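Local atomic coordinates of Tat-secreted protein Rv2525c (Mycobacterium tuberculosis, PDB entry 4PMQ), a protein that may act as a peptidoglycan hydrolase with glycosidase activity and shows esterase activity in vitro toward p-nitrophenyl esters, preferring the butyrate. Residues S64-K70 with P104-D110; H135-V140 with G156-W160; G83-R88 with S128-I133. One frame throughout, in Å; residues are numbered along the deposited sequence. Where two conformers were deposited one is given.

In the fold
The three contacts lie within one glycoside hydrolase-like domain of the TIM-barrel clan. Contact 1 pairs strands 61-66 and 105-108, contact 2 strands 138-142 and 158-161. Strands 105-108 and 138-142 are neighbours, so these are four consecutive parallel strands of one sheet, the contact centres about 11 Å apart. Contact 3 packs helix 79-96 against helix 115-133 outside that sheet, its centre about 11 Å from contact 1 and 12 Å from contact 2. Along the chain contacts 1 and 3 alternate their segments, and both close before contact 2 opens. W129 joins strands and helices into one beta-alpha layer of the barrel-like domain, its ring packing against I105 and A107 and meeting Y66 edge-to-face.

Contact 1 (S64-K70 with P104-D110); sequences SCYQYGK and PIYASID. With GOL (glycerol), chain E.
The carboxylate oxygen OD2 of D110 is gripped by two nitrogens of the 64-70 segment. K70 NZ forms a salt bridge to it at 2.9 Å on the syn side, while Q67 NE2 donates from the anti side, tilted out of the carboxylate plane, also at 2.9 Å, with OD2 close to the plane of its amide. The amide and carboxylate planes stand 61° apart. Q67 is extended, with CG anti to the backbone N (chi1 -173°), which carries its amide out to D110. Its NE2 gives a second, nearly straight bond to G69 O at 3.1 Å, so two acceptors fix the amide's rotation and leave OE1 turned to glycerol O2, 2.8 Å away. In one of the two conformers of S108, glycerol O3 donates to S108 OG at 2.6 Å. That hydroxyl donates to Y66 O at 2.8 Å from above the carbonyl plane, and S108 N reaches the same oxygen almost in line with the C=O bond. Glycerol, probably from the crystallisation liquor, is also held by Y31, Y141 and Q179. Further back the strands are in parallel register: Y106 N donates to S64 O, and Y106 O accepts from Y66 N at 2.8 Å. C65 and Y106 share one face of the sheet, where their CB atoms meet; Y66 CB lies against I105 CG2 on the other. These strands are the two ends of a beta-alpha-beta unit through helix 79-96, and the polar cluster at their C-terminal ends, consistent with a pocket there, occupies the position where TIM-barrel glycoside hydrolases place their active site.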
# COMPACT_ATOMS: atom_id res chain seq x y z
N SER A 64 3.84 -0.28 -4.98
CA SER A 64 3.18 1.00 -4.74
C SER A 64 1.95 0.88 -3.83
O SER A 64 1.16 -0.04 -3.98
CB SER A 64 2.71 1.62 -6.05
OG SER A 64 3.80 1.98 -6.89
N CYS A 65 1.78 1.86 -2.92
CA CYS A 65 0.59 1.91 -2.10
C CYS A 65 0.11 3.34 -2.02
O CYS A 65 0.87 4.28 -2.28
CB CYS A 65 0.82 1.33 -0.71
SG CYS A 65 1.97 2.29 0.29
N TYR A 66 -1.15 3.51 -1.72
CA TYR A 66 -1.74 4.84 -1.68
C TYR A 66 -2.42 5.08 -0.37
O TYR A 66 -3.31 4.32 -0.01
CB TYR A 66 -2.77 4.99 -2.82
CG TYR A 66 -3.32 6.39 -2.93
CD1 TYR A 66 -4.35 6.83 -2.09
CD2 TYR A 66 -2.80 7.29 -3.86
CE1 TYR A 66 -4.82 8.14 -2.16
CE2 TYR A 66 -3.26 8.61 -3.93
CZ TYR A 66 -4.26 9.03 -3.07
OH TYR A 66 -4.75 10.31 -3.15
N GLN A 67 -2.08 6.18 0.29
CA GLN A 67 -2.82 6.64 1.48
C GLN A 67 -2.62 8.12 1.58
O GLN A 67 -1.49 8.58 1.77
CB GLN A 67 -2.39 5.95 2.78
CG GLN A 67 -3.33 6.37 3.93
CD GLN A 67 -3.14 5.68 5.24
OE1 GLN A 67 -2.49 4.65 5.35
NE2 GLN A 67 -3.77 6.23 6.27
N TYR A 68 -3.71 8.86 1.46
CA TYR A 68 -3.63 10.31 1.57
C TYR A 68 -4.12 10.75 2.95
O TYR A 68 -3.35 11.32 3.71
CB TYR A 68 -4.40 11.01 0.43
CG TYR A 68 -4.43 12.52 0.60
CD1 TYR A 68 -3.33 13.31 0.26
CD2 TYR A 68 -5.58 13.16 1.07
CE1 TYR A 68 -3.36 14.71 0.42
CE2 TYR A 68 -5.62 14.55 1.24
CZ TYR A 68 -4.52 15.32 0.88
OH TYR A 68 -4.60 16.69 1.05
N GLY A 69 -5.41 10.52 3.23
CA GLY A 69 -6.02 10.88 4.51
C GLY A 69 -5.92 9.79 5.56
O GLY A 69 -5.32 8.74 5.33
N LYS A 70 -6.50 10.05 6.73
CA LYS A 70 -6.48 9.12 7.86
C LYS A 70 -7.58 9.46 8.85
O LYS A 70 -7.89 10.64 9.00
CB LYS A 70 -5.11 9.23 8.57
CG LYS A 70 -4.81 8.07 9.54
CD LYS A 70 -3.60 8.41 10.43
CE LYS A 70 -3.04 7.20 11.14
NZ LYS A 70 -2.27 6.32 10.21
N PRO A 104 0.39 -3.03 -9.85
CA PRO A 104 -0.80 -2.52 -9.17
C PRO A 104 -0.47 -1.38 -8.23
O PRO A 104 0.71 -1.07 -7.99
CB PRO A 104 -1.28 -3.75 -8.34
CG PRO A 104 0.03 -4.44 -7.99
CD PRO A 104 0.87 -4.29 -9.23
N ILE A 105 -1.53 -0.80 -7.63
CA ILE A 105 -1.37 0.17 -6.55
C ILE A 105 -2.27 -0.32 -5.43
O ILE A 105 -3.47 -0.62 -5.64
CB ILE A 105 -1.70 1.62 -6.97
CG1 ILE A 105 -0.82 2.11 -8.14
CG2 ILE A 105 -1.65 2.59 -5.75
CD1 ILE A 105 -1.40 3.43 -8.82
N TYR A 106 -1.68 -0.46 -4.26
CA TYR A 106 -2.45 -0.89 -3.09
C TYR A 106 -3.16 0.30 -2.44
O TYR A 106 -2.50 1.10 -1.77
CB TYR A 106 -1.54 -1.55 -2.07
CG TYR A 106 -1.12 -2.96 -2.44
CD1 TYR A 106 -0.03 -3.19 -3.28
CD2 TYR A 106 -1.78 -4.07 -1.91
CE1 TYR A 106 0.38 -4.49 -3.60
CE2 TYR A 106 -1.34 -5.37 -2.17
CZ TYR A 106 -0.28 -5.58 -3.04
OH TYR A 106 0.15 -6.88 -3.27
N ALA A 107 -4.48 0.44 -2.68
CA ALA A 107 -5.34 1.47 -2.06
C ALA A 107 -5.49 1.14 -0.56
O ALA A 107 -5.78 -0.02 -0.21
CB ALA A 107 -6.68 1.51 -2.75
N SER A 108 -5.32 2.15 0.33
CA SER A 108 -5.37 1.86 1.76
C SER A 108 -6.73 2.02 2.43
O SER A 108 -7.43 3.04 2.25
CB SER A 108 -4.36 2.72 2.51
OG SER A 108 -3.09 2.42 1.97
N ILE A 109 -7.06 1.01 3.24
CA ILE A 109 -8.22 0.95 4.12
C ILE A 109 -7.55 0.85 5.51
O ILE A 109 -7.47 -0.24 6.07
CB ILE A 109 -9.26 -0.17 3.83
CG1 ILE A 109 -9.72 -0.23 2.33
CG2 ILE A 109 -10.46 -0.03 4.81
CD1 ILE A 109 -10.28 1.04 1.73
N ASP A 110 -6.99 2.00 6.00
CA ASP A 110 -6.24 2.09 7.25
C ASP A 110 -7.21 2.23 8.43
O ASP A 110 -7.19 3.20 9.19
CB ASP A 110 -5.27 3.30 7.13
CG ASP A 110 -4.33 3.45 8.31
OD1 ASP A 110 -4.00 2.41 8.95
OD2 ASP A 110 -3.97 4.60 8.64
C1 GOL E . 1.17 1.22 5.82
O1 GOL E . 1.12 1.23 7.23
C2 GOL E . -0.03 1.95 5.26
O2 GOL E . 0.01 3.33 5.65
C3 GOL E . -0.02 1.80 3.76
O3 GOL E . -0.75 2.84 3.12
O HOH W 1 3.25 -1.85 -7.29

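Contact 2 (H135-V140 with G156-W160); sequences HQRTGV and GSYFW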
# COMPACT_ATOMS: atom_id res chain seq x y z
N HIS A 135 -9.28 -3.53 -12.65
CA HIS A 135 -9.37 -4.60 -11.67
C HIS A 135 -7.99 -5.22 -11.41
O HIS A 135 -7.60 -5.40 -10.25
CB HIS A 135 -10.34 -5.67 -12.18
CG HIS A 135 -10.38 -6.90 -11.32
ND1 HIS A 135 -11.01 -6.89 -10.09
CD2 HIS A 135 -9.91 -8.14 -11.57
CE1 HIS A 135 -10.87 -8.12 -9.60
NE2 HIS A 135 -10.22 -8.91 -10.46
N GLN A 136 -7.26 -5.56 -12.49
CA GLN A 136 -5.95 -6.23 -12.35
C GLN A 136 -4.91 -5.38 -11.60
O GLN A 136 -3.97 -5.94 -11.02
CB GLN A 136 -5.42 -6.64 -13.73
CG GLN A 136 -6.07 -7.93 -14.20
CD GLN A 136 -5.42 -8.49 -15.45
OE1 GLN A 136 -4.20 -8.59 -15.57
NE2 GLN A 136 -6.24 -8.92 -16.40
N ARG A 137 -5.08 -4.04 -11.58
CA ARG A 137 -4.13 -3.15 -10.92
C ARG A 137 -4.58 -2.71 -9.54
O ARG A 137 -3.85 -1.99 -8.87
CB ARG A 137 -3.91 -1.87 -11.76
CG ARG A 137 -3.20 -2.10 -13.08
CD ARG A 137 -2.78 -0.74 -13.65
NE ARG A 137 -1.66 -0.17 -12.88
CZ ARG A 137 -1.28 1.10 -12.92
NH1 ARG A 137 -1.98 1.99 -13.62
NH2 ARG A 137 -0.24 1.52 -12.21
N THR A 138 -5.78 -3.12 -9.10
CA THR A 138 -6.31 -2.64 -7.84
C THR A 138 -5.83 -3.54 -6.70
O THR A 138 -6.23 -4.70 -6.60
CB THR A 138 -7.84 -2.52 -7.92
OG1 THR A 138 -8.15 -1.54 -8.93
CG2 THR A 138 -8.47 -2.05 -6.60
N GLY A 139 -5.03 -2.95 -5.81
CA GLY A 139 -4.58 -3.62 -4.61
C GLY A 139 -5.35 -3.07 -3.43
O GLY A 139 -5.85 -1.93 -3.46
N VAL A 140 -5.43 -3.85 -2.35
CA VAL A 140 -6.14 -3.41 -1.16
C VAL A 140 -5.29 -3.70 0.08
O VAL A 140 -4.98 -4.87 0.32
CB VAL A 140 -7.55 -4.09 -1.02
CG1 VAL A 140 -8.34 -3.48 0.15
CG2 VAL A 140 -8.36 -3.97 -2.32
N GLY A 156 -10.83 -6.03 -6.26
CA GLY A 156 -9.39 -6.02 -6.10
C GLY A 156 -8.74 -7.29 -6.61
O GLY A 156 -9.39 -8.34 -6.73
N SER A 157 -7.43 -7.21 -6.86
CA SER A 157 -6.65 -8.35 -7.35
C SER A 157 -5.49 -8.68 -6.43
O SER A 157 -4.96 -9.79 -6.48
CB SER A 157 -6.14 -8.08 -8.76
OG SER A 157 -7.23 -8.09 -9.67
N TYR A 158 -5.01 -7.68 -5.65
CA TYR A 158 -3.88 -7.86 -4.74
C TYR A 158 -4.32 -7.47 -3.34
O TYR A 158 -5.08 -6.52 -3.16
CB TYR A 158 -2.67 -7.02 -5.17
CG TYR A 158 -2.00 -7.51 -6.43
CD1 TYR A 158 -0.94 -8.40 -6.38
CD2 TYR A 158 -2.39 -7.02 -7.69
CE1 TYR A 158 -0.30 -8.85 -7.53
CE2 TYR A 158 -1.78 -7.49 -8.86
CZ TYR A 158 -0.71 -8.38 -8.77
OH TYR A 158 -0.03 -8.84 -9.87
N PHE A 159 -3.81 -8.22 -2.33
CA PHE A 159 -4.26 -8.00 -0.97
C PHE A 159 -3.06 -7.93 -0.02
O PHE A 159 -2.18 -8.79 -0.03
CB PHE A 159 -5.23 -9.13 -0.58
CG PHE A 159 -6.41 -9.18 -1.52
CD1 PHE A 159 -7.42 -8.22 -1.44
CD2 PHE A 159 -6.45 -10.10 -2.56
CE1 PHE A 159 -8.47 -8.20 -2.36
CE2 PHE A 159 -7.51 -10.08 -3.49
CZ PHE A 159 -8.50 -9.13 -3.39
N TRP A 160 -3.02 -6.88 0.79
CA TRP A 160 -1.94 -6.64 1.74
C TRP A 160 -2.57 -6.53 3.11
O TRP A 160 -3.33 -5.59 3.36
CB TRP A 160 -1.18 -5.35 1.35
CG TRP A 160 -0.14 -4.88 2.32
CD1 TRP A 160 0.46 -5.59 3.32
CD2 TRP A 160 0.45 -3.57 2.35
NE1 TRP A 160 1.38 -4.80 3.98
CE2 TRP A 160 1.39 -3.55 3.40
CE3 TRP A 160 0.29 -2.41 1.56
CZ2 TRP A 160 2.10 -2.40 3.76
CZ3 TRP A 160 0.98 -1.27 1.92
CH2 TRP A 160 1.90 -1.27 2.98
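S157 OG donates to H135 O at 2.8 Å, coming from above the carbonyl plane, while T138 N reaches the same oxygen from the opposite face and closes the 3-10 turn of 135-137. The hydroxyl also lies over one face of the H135 imidazole, 3.1 Å above its plane and toward the rim. H135 has CG anti to its own N (chi1 173°), which brings the ring next to G156 and S157, with CE1 3.2 Å from G156 O. E130 ties this end together, its OE2 accepting from both H135 ND1 and G156 N. H135 and Q136 are nevertheless exposed, the looser side of the contact, where Q136 O meets the edge of the Y158 ring, 3.4 Å from CE2. The backbone bonds beyond belong to parallel strands 138-142 and 158-161, joined through helix 144-153 as a beta-alpha-beta unit of the barrel-like sheet. T138 O takes a straight bond from S157 N at 2.8 Å and a weak one from Y158 N; V140 N then donates to Y158 O, and W160 N to V140 O. The buried side, by contrast, is tightly packed around the glycines: G139 CA makes a CA-H...O contact to Y158 O at 3.3 Å, and G156 CA passes 3.5 Å from T138 O. V140 CB lies 4.2 Å from F159 CD1, and helix 144-153 packs on the phenyl ring through I147, A150 and V151.

Contact 3 (G83-R88 with S128-I133); sequences GVQHAR and SWESVI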
# COMPACT_ATOMS: atom_id res chain seq x y z
N GLY A 83 -13.03 7.84 -4.54
CA GLY A 83 -12.24 6.83 -5.23
C GLY A 83 -11.62 7.34 -6.52
O GLY A 83 -10.43 7.10 -6.76
N VAL A 84 -12.42 8.03 -7.37
CA VAL A 84 -11.85 8.45 -8.67
C VAL A 84 -10.79 9.52 -8.48
O VAL A 84 -9.75 9.44 -9.15
CB VAL A 84 -12.89 8.84 -9.75
CG1 VAL A 84 -13.77 7.65 -10.11
CG2 VAL A 84 -13.73 10.04 -9.33
N GLN A 85 -11.01 10.46 -7.55
CA GLN A 85 -10.02 11.51 -7.29
C GLN A 85 -8.69 10.91 -6.76
O GLN A 85 -7.62 11.24 -7.26
CB GLN A 85 -10.59 12.49 -6.26
CG GLN A 85 -11.78 13.30 -6.79
CD GLN A 85 -12.62 13.92 -5.70
OE1 GLN A 85 -12.34 13.82 -4.49
NE2 GLN A 85 -13.73 14.54 -6.08
N HIS A 86 -8.78 10.00 -5.78
CA HIS A 86 -7.57 9.42 -5.22
C HIS A 86 -6.88 8.47 -6.23
O HIS A 86 -5.66 8.51 -6.37
CB HIS A 86 -7.91 8.69 -3.91
CG HIS A 86 -8.25 9.64 -2.81
ND1 HIS A 86 -7.28 10.48 -2.24
CD2 HIS A 86 -9.43 9.86 -2.18
CE1 HIS A 86 -7.91 11.21 -1.34
NE2 HIS A 86 -9.20 10.86 -1.25
N ALA A 87 -7.67 7.66 -6.95
CA ALA A 87 -7.08 6.72 -7.92
C ALA A 87 -6.35 7.44 -9.05
O ALA A 87 -5.27 7.03 -9.47
CB ALA A 87 -8.16 5.80 -8.49
N ARG A 88 -6.93 8.53 -9.55
CA ARG A 88 -6.26 9.30 -10.60
C ARG A 88 -4.90 9.81 -10.13
O ARG A 88 -3.92 9.72 -10.86
CB ARG A 88 -7.12 10.50 -10.99
CG ARG A 88 -8.36 10.10 -11.77
CD ARG A 88 -9.22 11.34 -12.00
NE ARG A 88 -10.55 11.00 -12.51
CZ ARG A 88 -11.62 11.79 -12.40
NH1 ARG A 88 -11.51 13.00 -11.84
NH2 ARG A 88 -12.80 11.39 -12.85
N SER A 128 -14.28 2.44 -7.75
CA SER A 128 -13.71 3.60 -8.46
C SER A 128 -12.25 3.38 -8.79
O SER A 128 -11.82 3.71 -9.91
CB SER A 128 -13.86 4.88 -7.64
OG SER A 128 -15.19 5.34 -7.75
N TRP A 129 -11.47 2.79 -7.85
CA TRP A 129 -10.09 2.45 -8.15
C TRP A 129 -10.05 1.51 -9.37
O TRP A 129 -9.26 1.75 -10.29
CB TRP A 129 -9.39 1.81 -6.94
CG TRP A 129 -8.77 2.83 -6.05
CD1 TRP A 129 -9.37 3.53 -5.04
CD2 TRP A 129 -7.41 3.30 -6.11
NE1 TRP A 129 -8.45 4.38 -4.44
CE2 TRP A 129 -7.25 4.28 -5.10
CE3 TRP A 129 -6.31 2.99 -6.93
CZ2 TRP A 129 -6.03 4.91 -4.85
CZ3 TRP A 129 -5.09 3.62 -6.69
CH2 TRP A 129 -4.96 4.55 -5.65
N GLU A 130 -10.93 0.47 -9.39
CA GLU A 130 -10.97 -0.45 -10.54
C GLU A 130 -11.35 0.27 -11.85
O GLU A 130 -10.87 -0.11 -12.92
CB GLU A 130 -11.98 -1.55 -10.29
CG GLU A 130 -11.54 -2.44 -9.11
CD GLU A 130 -12.34 -3.73 -9.08
OE1 GLU A 130 -13.48 -3.72 -9.59
OE2 GLU A 130 -11.83 -4.76 -8.59
N SER A 131 -12.21 1.28 -11.75
CA SER A 131 -12.64 2.01 -12.93
C SER A 131 -11.56 2.93 -13.44
O SER A 131 -11.65 3.36 -14.59
CB SER A 131 -13.90 2.82 -12.64
OG SER A 131 -14.38 3.38 -13.86
N VAL A 132 -10.59 3.30 -12.61
CA VAL A 132 -9.55 4.23 -13.05
C VAL A 132 -8.34 3.46 -13.56
O VAL A 132 -7.92 3.69 -14.72
CB VAL A 132 -9.17 5.21 -11.92
CG1 VAL A 132 -7.94 6.03 -12.31
CG2 VAL A 132 -10.35 6.13 -11.57
N ILE A 133 -7.78 2.55 -12.71
CA ILE A 133 -6.57 1.82 -13.12
C ILE A 133 -6.84 0.35 -13.54
O ILE A 133 -5.93 -0.28 -14.10
CB ILE A 133 -5.49 1.89 -12.00
CG1 ILE A 133 -5.95 1.18 -10.71
CG2 ILE A 133 -5.08 3.34 -11.75
CD1 ILE A 133 -4.81 1.19 -9.62
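In W129 a chi2 of 86° sets the indole roughly across the plane of CA, CB and CG, which lays one face against A87 of helix 79-96, while V132, with CG1 anti to its backbone N, spreads both methyls beside the same alanine. A87 CA sits 3.5 Å above the centroid of the six-membered ring, only 5° off its normal, a well-centred CH-pi contact. The methyl follows over the same face, A87 CB lying 3.5 Å from W129 CD2, and is closed in from beside by V132 CB at 3.6 Å. A87 is thus held between the flat ring and the branched V132. V132 CG2 reaches back to V84 CG1 at 4.0 Å, and V132 CG1 meets the aliphatic CG of R88, the two side chains crossing at about a right angle. One turn earlier G83 and S128 bring the backbones together, S128 CB lying 3.5 Å from G83 CA. S128 OG bonds to A80 O, while W129 NE1 is held by Y125 OH. The helix segments cross at -44° with axes 8.1 Å apart, a close approach that coincides with small residues, G83, A87 and S128, at the interface. Beneath them the W129 ring rests on strand residues I105 and A107. Two neighbouring helices packed on each other and on the parallel strands they connect are characteristic of the outer helical layer of a TIM-barrel-like fold.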